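Local coordinates for protein putative cellulase CEL6 (Mycobacterium tuberculosis, PDB 1UP3) that probably hydrolyses beta-1,4-glycosidic linkages of cellulose-like glycans as an endoglucanase of glycoside hydrolase family 6, at residues Thr74-Pro79 / Val117-Leu122; Ser190-Thr195 / Thr218-Ala223; His213-Thr218 / Ala256-Lys261. One frame throughout, in Å; residues are numbered along the deposited sequence.

Interaction 1. Residues Thr74-Pro79 / Val117-Leu122; sequences TLYGIP and VEPDAL. With BGC (beta-D-glucopyranose), chain B.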
loop_
_atom_site.group_PDB
_atom_site.type_symbol
_atom_site.label_atom_id
_atom_site.label_comp_id
_atom_site.label_asym_id
_atom_site.label_seq_id
_atom_site.Cartn_x
_atom_site.Cartn_y
_atom_site.Cartn_z
ATOM N N THR A 74 2.726 -5.274 -0.435
ATOM C CA THR A 74 1.659 -4.655 -1.213
ATOM C C THR A 74 1.478 -5.376 -2.532
ATOM O O THR A 74 2.428 -5.490 -3.292
ATOM C CB THR A 74 1.981 -3.213 -1.424
ATOM O OG1 THR A 74 2.047 -2.567 -0.135
ATOM C CG2 THR A 74 0.842 -2.498 -2.205
ATOM N N LEU A 75 0.289 -5.905 -2.772
ATOM C CA LEU A 75 0.009 -6.592 -4.028
ATOM C C LEU A 75 -0.560 -5.596 -5.019
ATOM O O LEU A 75 -1.586 -4.986 -4.766
ATOM C CB LEU A 75 -0.956 -7.770 -3.790
ATOM C CG LEU A 75 -0.483 -8.802 -2.759
ATOM C CD1 LEU A 75 -1.484 -9.953 -2.678
ATOM C CD2 LEU A 75 0.911 -9.356 -3.057
ATOM N N TYR A 76 0.071 -5.466 -6.182
ATOM C CA TYR A 76 -0.317 -4.432 -7.157
ATOM C C TYR A 76 -0.237 -5.018 -8.570
ATOM O O TYR A 76 0.555 -4.565 -9.406
ATOM C CB TYR A 76 0.603 -3.210 -6.969
ATOM C CG TYR A 76 0.199 -1.908 -7.644
ATOM C CD1 TYR A 76 -1.099 -1.435 -7.523
ATOM C CD2 TYR A 76 1.129 -1.146 -8.325
ATOM C CE1 TYR A 76 -1.504 -0.227 -8.109
ATOM C CE2 TYR A 76 0.773 0.075 -8.912
ATOM C CZ TYR A 76 -0.534 0.540 -8.779
ATOM O OH TYR A 76 -0.899 1.745 -9.376
ATOM N N GLY A 77 -1.009 -6.078 -8.796
ATOM C CA GLY A 77 -0.990 -6.822 -10.055
ATOM C C GLY A 77 -2.329 -6.896 -10.777
ATOM O O GLY A 77 -2.430 -7.649 -11.753
ATOM N N ILE A 78 -3.337 -6.165 -10.339
ATOM C CA ILE A 78 -4.703 -6.338 -10.907
ATOM C C ILE A 78 -4.714 -6.077 -12.409
ATOM O O ILE A 78 -4.006 -5.199 -12.906
ATOM C CB ILE A 78 -5.733 -5.412 -10.172
ATOM C CG1 ILE A 78 -7.162 -5.925 -10.284
ATOM C CG2 ILE A 78 -5.598 -3.991 -10.640
ATOM C CD1 ILE A 78 -7.414 -7.179 -9.472
ATOM N N PRO A 79 -5.460 -6.863 -13.164
ATOM C CA PRO A 79 -5.593 -6.564 -14.590
ATOM C C PRO A 79 -6.168 -5.160 -14.817
ATOM O O PRO A 79 -6.997 -4.690 -14.050
ATOM C CB PRO A 79 -6.544 -7.659 -15.100
ATOM C CG PRO A 79 -6.288 -8.814 -14.176
ATOM C CD PRO A 79 -6.104 -8.128 -12.830
ATOM N N VAL A 117 -3.891 -5.262 -0.191
ATOM C CA VAL A 117 -4.420 -5.863 -1.422
ATOM C C VAL A 117 -4.888 -4.757 -2.387
ATOM O O VAL A 117 -5.905 -4.084 -2.170
ATOM C CB VAL A 117 -5.607 -6.795 -1.146
ATOM C CG1 VAL A 117 -6.123 -7.446 -2.429
ATOM C CG2 VAL A 117 -5.254 -7.847 -0.139
ATOM N N GLU A 118 -4.119 -4.615 -3.462
ATOM C CA GLU A 118 -4.474 -3.834 -4.646
ATOM C C GLU A 118 -4.876 -2.384 -4.405
ATOM O O GLU A 118 -6.023 -1.992 -4.594
ATOM C CB GLU A 118 -5.525 -4.577 -5.455
ATOM C CG GLU A 118 -5.030 -5.921 -5.967
ATOM C CD GLU A 118 -3.859 -5.832 -6.937
ATOM O OE1 GLU A 118 -3.615 -4.778 -7.596
ATOM O OE2 GLU A 118 -3.162 -6.875 -7.073
ATOM N N PRO A 119 -3.887 -1.571 -4.078
ATOM C CA PRO A 119 -4.111 -0.101 -4.029
ATOM C C PRO A 119 -4.867 0.368 -5.275
ATOM O O PRO A 119 -4.473 0.010 -6.378
ATOM C CB PRO A 119 -2.684 0.466 -4.044
ATOM C CG PRO A 119 -1.903 -0.571 -3.277
ATOM C CD PRO A 119 -2.495 -1.900 -3.754
ATOM N N ASP A 120 -5.933 1.115 -5.058
ATOM C CA ASP A 120 -6.744 1.794 -6.095
ATOM C C ASP A 120 -7.734 0.900 -6.791
ATOM O O ASP A 120 -8.596 1.421 -7.481
ATOM C CB ASP A 120 -5.921 2.473 -7.196
ATOM C CG ASP A 120 -4.857 3.416 -6.689
ATOM O OD1 ASP A 120 -4.992 3.977 -5.576
ATOM O OD2 ASP A 120 -3.846 3.659 -7.409
ATOM N N ALA A 121 -7.660 -0.424 -6.629
ATOM C CA ALA A 121 -8.462 -1.280 -7.524
ATOM C C ALA A 121 -9.959 -1.063 -7.335
ATOM O O ALA A 121 -10.708 -0.882 -8.310
ATOM C CB ALA A 121 -8.100 -2.736 -7.366
ATOM N N LEU A 122 -10.422 -1.106 -6.104
ATOM C CA LEU A 122 -11.864 -0.918 -5.842
ATOM C C LEU A 122 -12.278 0.530 -6.128
ATOM O O LEU A 122 -13.362 0.762 -6.666
ATOM C CB LEU A 122 -12.249 -1.274 -4.420
ATOM C CG LEU A 122 -12.071 -2.746 -4.007
ATOM C CD1 LEU A 122 -12.589 -2.961 -2.596
ATOM C CD2 LEU A 122 -12.782 -3.664 -4.959
HETATM C C2 BGC B . -4.181 7.826 -9.375
HETATM C C3 BGC B . -3.361 6.638 -8.896
HETATM C C4 BGC B . -2.806 6.897 -7.495
HETATM C C5 BGC B . -3.968 7.336 -6.579
HETATM C C6 BGC B . -3.462 7.772 -5.197
HETATM C C1 BGC B . -5.264 8.164 -8.345
HETATM O O2 BGC B . -4.732 7.590 -10.685
HETATM O O3 BGC B . -2.315 6.321 -9.801
HETATM O O4 BGC B . -2.167 5.743 -6.940
HETATM O O5 BGC B . -4.665 8.453 -7.106
HETATM O O6 BGC B . -4.547 8.093 -4.347
HETATM O O HOH W 1 -3.422 2.288 -9.638
#
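Val117 lies beside Leu75 in a parallel bridge, their CA atoms 5.2 Å apart and both side chains on the same face of the sheet. Glu118 N then donates to Leu75 O over 2.9 Å, in the carbonyl plane but bent to 132° at the hydrogen. The side chain of Glu118 folds back over the other segment, because CG stands anti to its own carbonyl carbon (chi1 -62°) and the chain bends again at chi2. Two consecutive amides grip the carboxylate. Gly77 N meets the syn lone pair of Glu118 OE2 at 2.9 Å, whereas Ile78 N approaches Glu118 OE1 from above the carboxylate plane at 3.1 Å. With Tyr97 OH also bonded to OE2, this buried group is well satisfied. Pro119 sets CG against Thr74 CG2 at 3.5 Å, and its O sits at the edge of the Tyr76 ring, 3.4 Å from Tyr76 CE1. A type II turn from Glu118 to Ala121 brings Asp120 into the glycan pocket at the C-terminal ends of the family 6 barrel strands, where its OD2 accepts from O4 of the bound glucose at 2.7 Å. A water takes a hydrogen bond from Tyr76 OH and gives one to the same OD2. Helices 94-108 and 130-147 cover the face carrying Leu75 and Val117, while strand 42-44 borders strand 72-75 and its Trp43 meets the Tyr76 ring edge-to-face.

Interaction 2. Residues Ser190-Thr195 / Thr218-Ala223; sequences SNFYTT and TSRNGA. With BGC (beta-D-glucopyranose), chain B.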
loop_
_atom_site.group_PDB
_atom_site.type_symbol
_atom_site.label_atom_id
_atom_site.label_comp_id
_atom_site.label_asym_id
_atom_site.label_seq_id
_atom_site.Cartn_x
_atom_site.Cartn_y
_atom_site.Cartn_z
ATOM N N SER A 190 -0.316 5.996 -1.249
ATOM C CA SER A 190 0.278 6.890 -2.199
ATOM C C SER A 190 -0.335 8.265 -2.256
ATOM O O SER A 190 -0.067 8.975 -3.207
ATOM C CB SER A 190 0.339 6.266 -3.606
ATOM O OG SER A 190 0.921 4.990 -3.540
ATOM N N ASN A 191 -1.147 8.639 -1.283
ATOM C CA ASN A 191 -1.720 9.996 -1.284
ATOM C C ASN A 191 -1.245 10.778 -0.063
ATOM O O ASN A 191 -0.276 10.403 0.572
ATOM C CB ASN A 191 -3.230 9.916 -1.457
ATOM C CG ASN A 191 -3.765 11.059 -2.276
ATOM O OD1 ASN A 191 -3.624 12.218 -1.886
ATOM N ND2 ASN A 191 -4.396 10.744 -3.428
ATOM N N PHE A 192 -1.905 11.886 0.205
ATOM C CA PHE A 192 -1.344 12.961 1.004
ATOM C C PHE A 192 -2.312 13.524 2.023
ATOM O O PHE A 192 -1.957 14.516 2.665
ATOM C CB PHE A 192 -0.858 14.094 0.051
ATOM C CG PHE A 192 0.114 13.632 -1.003
ATOM C CD1 PHE A 192 1.465 13.579 -0.753
ATOM C CD2 PHE A 192 -0.356 13.181 -2.238
ATOM C CE1 PHE A 192 2.345 13.105 -1.732
ATOM C CE2 PHE A 192 0.515 12.689 -3.195
ATOM C CZ PHE A 192 1.836 12.647 -2.952
ATOM N N TYR A 193 -3.517 12.940 2.163
ATOM C CA TYR A 193 -4.517 13.521 3.050
ATOM C C TYR A 193 -4.113 13.340 4.516
ATOM O O TYR A 193 -3.447 12.389 4.856
ATOM C CB TYR A 193 -5.910 12.965 2.752
ATOM C CG TYR A 193 -6.359 13.319 1.368
ATOM C CD1 TYR A 193 -6.738 14.618 1.082
ATOM C CD2 TYR A 193 -6.305 12.391 0.318
ATOM C CE1 TYR A 193 -7.086 14.991 -0.205
ATOM C CE2 TYR A 193 -6.641 12.769 -0.978
ATOM C CZ TYR A 193 -7.012 14.050 -1.229
ATOM O OH TYR A 193 -7.338 14.426 -2.524
ATOM N N THR A 194 -4.522 14.281 5.379
ATOM C CA THR A 194 -4.132 14.247 6.763
ATOM C C THR A 194 -4.638 12.994 7.466
ATOM O O THR A 194 -5.715 12.444 7.140
ATOM C CB THR A 194 -4.605 15.491 7.560
ATOM O OG1 THR A 194 -6.062 15.524 7.626
ATOM C CG2 THR A 194 -4.116 16.755 6.923
ATOM N N THR A 195 -3.880 12.562 8.453
ATOM C CA THR A 195 -4.274 11.424 9.258
ATOM C C THR A 195 -5.630 11.611 9.905
ATOM O O THR A 195 -6.462 10.708 9.892
ATOM C CB THR A 195 -3.247 11.196 10.303
ATOM O OG1 THR A 195 -1.995 10.867 9.657
ATOM C CG2 THR A 195 -3.609 10.056 11.220
ATOM N N THR A 218 0.817 6.940 5.969
ATOM C CA THR A 218 1.305 8.229 6.429
ATOM C C THR A 218 2.675 8.602 5.860
ATOM O O THR A 218 3.365 9.521 6.352
ATOM C CB THR A 218 1.365 8.252 7.971
ATOM O OG1 THR A 218 2.204 7.181 8.441
ATOM C CG2 THR A 218 -0.051 8.073 8.587
ATOM N N SER A 219 3.072 7.917 4.789
ATOM C CA SER A 219 4.361 8.160 4.166
ATOM C C SER A 219 4.627 9.611 3.740
ATOM O O SER A 219 5.777 10.110 3.854
ATOM C CB SER A 219 4.537 7.238 2.974
ATOM O OG SER A 219 3.473 7.378 2.028
ATOM N N ARG A 220 3.591 10.296 3.264
ATOM C CA ARG A 220 3.774 11.596 2.628
ATOM C C ARG A 220 2.754 12.633 3.056
ATOM O O ARG A 220 2.519 13.592 2.310
ATOM C CB ARG A 220 3.776 11.449 1.113
ATOM C CG ARG A 220 4.933 10.532 0.597
ATOM C CD ARG A 220 5.120 10.559 -0.922
ATOM N NE ARG A 220 3.957 10.004 -1.625
ATOM C CZ ARG A 220 3.819 10.032 -2.920
ATOM N NH1 ARG A 220 4.784 10.563 -3.683
ATOM N NH2 ARG A 220 2.747 9.477 -3.467
ATOM N N ASN A 221 2.110 12.443 4.213
ATOM C CA ASN A 221 0.969 13.291 4.619
ATOM C C ASN A 221 1.216 14.270 5.754
ATOM O O ASN A 221 0.264 14.813 6.346
ATOM C CB ASN A 221 -0.281 12.442 4.877
ATOM C CG ASN A 221 -0.259 11.756 6.232
ATOM O OD1 ASN A 221 0.805 11.633 6.868
ATOM N ND2 ASN A 221 -1.431 11.320 6.706
ATOM N N GLY A 222 2.484 14.528 6.066
ATOM C CA GLY A 222 2.830 15.407 7.175
ATOM C C GLY A 222 2.426 16.844 6.983
ATOM O O GLY A 222 2.310 17.572 7.985
ATOM N N ALA A 223 2.210 17.283 5.734
ATOM C CA ALA A 223 1.798 18.661 5.458
ATOM C C ALA A 223 0.431 18.668 4.771
ATOM O O ALA A 223 0.011 19.664 4.179
ATOM C CB ALA A 223 2.845 19.377 4.585
HETATM C C2 BGC B . -4.181 7.826 -9.375
HETATM C C3 BGC B . -3.361 6.638 -8.896
HETATM C C4 BGC B . -2.806 6.897 -7.495
HETATM C C5 BGC B . -3.968 7.336 -6.579
HETATM C C6 BGC B . -3.462 7.772 -5.197
HETATM C C1 BGC B . -5.264 8.164 -8.345
HETATM O O2 BGC B . -4.732 7.590 -10.685
HETATM O O3 BGC B . -2.315 6.321 -9.801
HETATM O O4 BGC B . -2.167 5.743 -6.940
HETATM O O5 BGC B . -4.665 8.453 -7.106
HETATM O O6 BGC B . -4.547 8.093 -4.347
HETATM O O HOH W 2 2.035 8.675 -0.052
HETATM O O HOH W 3 0.690 9.659 3.067
HETATM O O HOH W 4 -1.307 14.241 8.573
#
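Arg220 crosses the Phe192 ring obliquely, and its side chain reads as a sequence of contacts. CB begins beside the ring, 3.6 Å from Phe192 CE1. CD stays near that same ring atom, as does NE after a bend at chi3, and NE donates to a water that gives hydrogen bonds to Asn191 O and Ser219 OG. The guanidinium then passes the ring tip, its CZ closest to Phe192 CZ, which stands 3.2 Å above the guanidinium plane, over its centre, with the two planes 42° apart; a corner of the ring meets the flat cation and no parallel stack forms. At the end, NH2 donates to Ser190 O at the guanidinium edge over 2.9 Å, a weak bond bent to 127°, and its stronger partner is Asp267, through a salt bridge. The carbonyl O of Arg220 lies at the other end of the contact, at the ring edge 3.2 Å from Phe192 CD1.

Asn221 adds a second clasp. Its ND2 donates to Tyr193 O at 2.9 Å, almost in the amide plane, and to Thr195 OG1 at 3.0 Å, with a greater tilt. The two acceptors flank the N-cap residue Thr194 in sequence, so Asn221 ties the loop down where helix 195-208 starts. Asn191 faces the other way: Phe192 N bonds its OD1, which leaves ND2 turned to O6 of glucose at 2.8 Å, nearly straight at 174°. Segment 190-195 thus binds sugar through Asn191, backed by 218-223; both loops follow adjacent strands of the distorted barrel of family 6 glycoside hydrolases.

Interaction 3. Residues His213-Thr218 / Ala256-Lys261; sequences HYVIDT and AYLWIK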
loop_
_atom_site.group_PDB
_atom_site.type_symbol
_atom_site.label_atom_id
_atom_site.label_comp_id
_atom_site.label_asym_id
_atom_site.label_seq_id
_atom_site.Cartn_x
_atom_site.Cartn_y
_atom_site.Cartn_z
ATOM N N HIS A 213 -11.287 -3.129 10.733
ATOM C CA HIS A 213 -10.172 -2.288 11.130
ATOM C C HIS A 213 -9.430 -1.775 9.896
ATOM O O HIS A 213 -9.647 -2.263 8.789
ATOM C CB HIS A 213 -9.240 -3.088 12.047
ATOM C CG HIS A 213 -9.839 -3.383 13.399
ATOM N ND1 HIS A 213 -10.770 -4.378 13.603
ATOM C CD2 HIS A 213 -9.632 -2.796 14.607
ATOM C CE1 HIS A 213 -11.129 -4.379 14.879
ATOM N NE2 HIS A 213 -10.462 -3.428 15.513
ATOM N N TYR A 214 -8.527 -0.810 10.077
ATOM C CA TYR A 214 -7.881 -0.206 8.917
ATOM C C TYR A 214 -6.480 0.306 9.254
ATOM O O TYR A 214 -6.129 0.527 10.431
ATOM C CB TYR A 214 -8.743 0.933 8.281
ATOM C CG TYR A 214 -9.040 2.072 9.221
ATOM C CD1 TYR A 214 -10.129 2.010 10.100
ATOM C CD2 TYR A 214 -8.193 3.143 9.327
ATOM C CE1 TYR A 214 -10.368 3.017 11.007
ATOM C CE2 TYR A 214 -8.426 4.160 10.243
ATOM C CZ TYR A 214 -9.486 4.092 11.085
ATOM O OH TYR A 214 -9.663 5.087 12.030
ATOM N N VAL A 215 -5.724 0.513 8.195
ATOM C CA VAL A 215 -4.430 1.158 8.295
ATOM C C VAL A 215 -4.424 2.391 7.381
ATOM O O VAL A 215 -5.174 2.431 6.404
ATOM C CB VAL A 215 -3.311 0.200 7.912
ATOM C CG1 VAL A 215 -3.214 -0.933 8.892
ATOM C CG2 VAL A 215 -3.494 -0.344 6.491
ATOM N N ILE A 216 -3.625 3.388 7.744
ATOM C CA ILE A 216 -3.494 4.625 6.997
ATOM C C ILE A 216 -2.003 4.727 6.551
ATOM O O ILE A 216 -1.100 4.630 7.394
ATOM C CB ILE A 216 -3.888 5.851 7.829
ATOM C CG1 ILE A 216 -5.360 5.781 8.269
ATOM C CG2 ILE A 216 -3.667 7.118 7.026
ATOM C CD1 ILE A 216 -5.724 6.768 9.380
ATOM N N ASP A 217 -1.801 5.043 5.275
ATOM C CA ASP A 217 -0.481 5.362 4.674
ATOM C C ASP A 217 -0.169 6.797 5.090
ATOM O O ASP A 217 -0.797 7.752 4.623
ATOM C CB ASP A 217 -0.513 5.247 3.161
ATOM C CG ASP A 217 0.820 5.263 2.535
ATOM O OD1 ASP A 217 1.818 5.553 3.243
ATOM O OD2 ASP A 217 0.994 4.960 1.326
ATOM N N THR A 218 0.817 6.940 5.969
ATOM C CA THR A 218 1.305 8.229 6.429
ATOM C C THR A 218 2.675 8.602 5.860
ATOM O O THR A 218 3.365 9.521 6.352
ATOM C CB THR A 218 1.365 8.252 7.971
ATOM O OG1 THR A 218 2.204 7.181 8.441
ATOM C CG2 THR A 218 -0.051 8.073 8.587
ATOM N N ALA A 256 -2.927 0.688 12.550
ATOM C CA ALA A 256 -1.607 1.275 12.381
ATOM C C ALA A 256 -1.583 2.428 11.419
ATOM O O ALA A 256 -2.421 2.519 10.524
ATOM C CB ALA A 256 -0.604 0.207 11.846
ATOM N N TYR A 257 -0.578 3.267 11.597
ATOM C CA TYR A 257 -0.043 4.127 10.542
ATOM C C TYR A 257 1.115 3.381 9.908
ATOM O O TYR A 257 1.966 2.869 10.632
ATOM C CB TYR A 257 0.447 5.475 11.088
ATOM C CG TYR A 257 -0.528 6.247 11.938
ATOM C CD1 TYR A 257 -1.880 6.095 11.798
ATOM C CD2 TYR A 257 -0.051 7.132 12.911
ATOM C CE1 TYR A 257 -2.788 6.821 12.611
ATOM C CE2 TYR A 257 -0.909 7.833 13.712
ATOM C CZ TYR A 257 -2.275 7.672 13.564
ATOM O OH TYR A 257 -3.147 8.340 14.367
ATOM N N LEU A 258 1.101 3.231 8.591
ATOM C CA LEU A 258 2.156 2.544 7.848
ATOM C C LEU A 258 2.727 3.437 6.784
ATOM O O LEU A 258 2.054 4.388 6.338
ATOM C CB LEU A 258 1.651 1.257 7.185
ATOM C CG LEU A 258 1.077 0.165 8.107
ATOM C CD1 LEU A 258 0.495 -0.954 7.258
ATOM C CD2 LEU A 258 2.136 -0.330 9.109
ATOM N N TRP A 259 3.940 3.132 6.336
ATOM C CA TRP A 259 4.416 3.770 5.090
ATOM C C TRP A 259 4.254 2.725 3.992
ATOM O O TRP A 259 5.033 1.776 3.935
ATOM C CB TRP A 259 5.866 4.235 5.204
ATOM C CG TRP A 259 6.048 5.467 6.024
ATOM C CD1 TRP A 259 5.128 6.075 6.863
ATOM C CD2 TRP A 259 7.236 6.257 6.098
ATOM N NE1 TRP A 259 5.708 7.153 7.476
ATOM C CE2 TRP A 259 6.981 7.316 6.998
ATOM C CE3 TRP A 259 8.477 6.196 5.469
ATOM C CZ2 TRP A 259 7.946 8.279 7.320
ATOM C CZ3 TRP A 259 9.435 7.181 5.775
ATOM C CH2 TRP A 259 9.149 8.189 6.697
ATOM N N ILE A 260 3.174 2.831 3.230
ATOM C CA ILE A 260 2.865 1.855 2.190
ATOM C C ILE A 260 3.578 2.248 0.901
ATOM O O ILE A 260 4.462 1.525 0.423
ATOM C CB ILE A 260 1.334 1.652 2.076
ATOM C CG1 ILE A 260 0.807 1.193 3.436
ATOM C CG2 ILE A 260 1.050 0.596 0.971
ATOM C CD1 ILE A 260 -0.667 1.022 3.532
ATOM N N LYS A 261 3.255 3.419 0.367
ATOM C CA LYS A 261 4.084 4.048 -0.637
ATOM C C LYS A 261 5.485 4.258 -0.077
ATOM O O LYS A 261 5.626 4.562 1.102
ATOM C CB LYS A 261 3.464 5.393 -1.030
ATOM C CG LYS A 261 4.323 6.343 -1.865
ATOM C CD LYS A 261 4.413 5.905 -3.267
ATOM C CE LYS A 261 5.381 6.806 -4.034
ATOM N NZ LYS A 261 5.234 6.615 -5.490
#
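Asp217 grips the chain just past strand 254-258 with both carboxylate oxygens. Its CG lies anti to the backbone N (chi1 -167°), which carries the group across to two successive amides. Ile260 N reaches Asp217 OD1 from well above the carboxylate plane at 3.0 Å, and Lys261 N meets Asp217 OD2 on the syn side at 2.9 Å, close to straight at 171°. The carboxylate is fixed in turn by Ser219 OG at OD1 and Ser190 N at OD2, so four donors hold it in place, and Asp217 fixes the chain leaving the sheet.

A parallel ladder, joining the last two strands of the family 6 barrel sheet, brings Asp217 into position. Ile216 N donates to Ala256 O at 3.2 Å, Leu258 N to Ile216 O at 2.9 Å, and Thr218 N to Leu258 O at 2.9 Å. On the face that carries Asp217, Val215 CB packs on Leu258 CD1 at 4.0 Å; just past the strand, Thr218 CG2 rests against Tyr257 CB at 3.6 Å. Thr218 OG1 comes to the edge of the Trp259 indole, and Ala243 O is hydrogen-bonded both to that hydroxyl and to Trp259 NE1.

Farther out, helix 195-208 covers the Ile216 and Tyr257 face through Ile199 and Thr195, while strand 184-187 flanks strand 213-217 on the side remote from strand 254-258.

All three contacts are buried, but interaction 2 reaches nearest the surface, with Thr194 and Thr195 partly exposed. Interactions 1 and 3 each join strands of the same parallel sheet, and in both an acidic side chain binds two consecutive backbone amides; interaction 2 joins two loops, one running into helix 195-208, and relies on an arginine, an asparagine and bridging waters. Interactions 1 and 2 meet at one glucose, Asp120 at O4 and Asn191 at O6. Interaction 3 connects the others: Thr218 belongs to it and to interaction 2, and Ile260 packs on Thr74 of interaction 1, bringing the chain beyond the last strand close to strand 72-75.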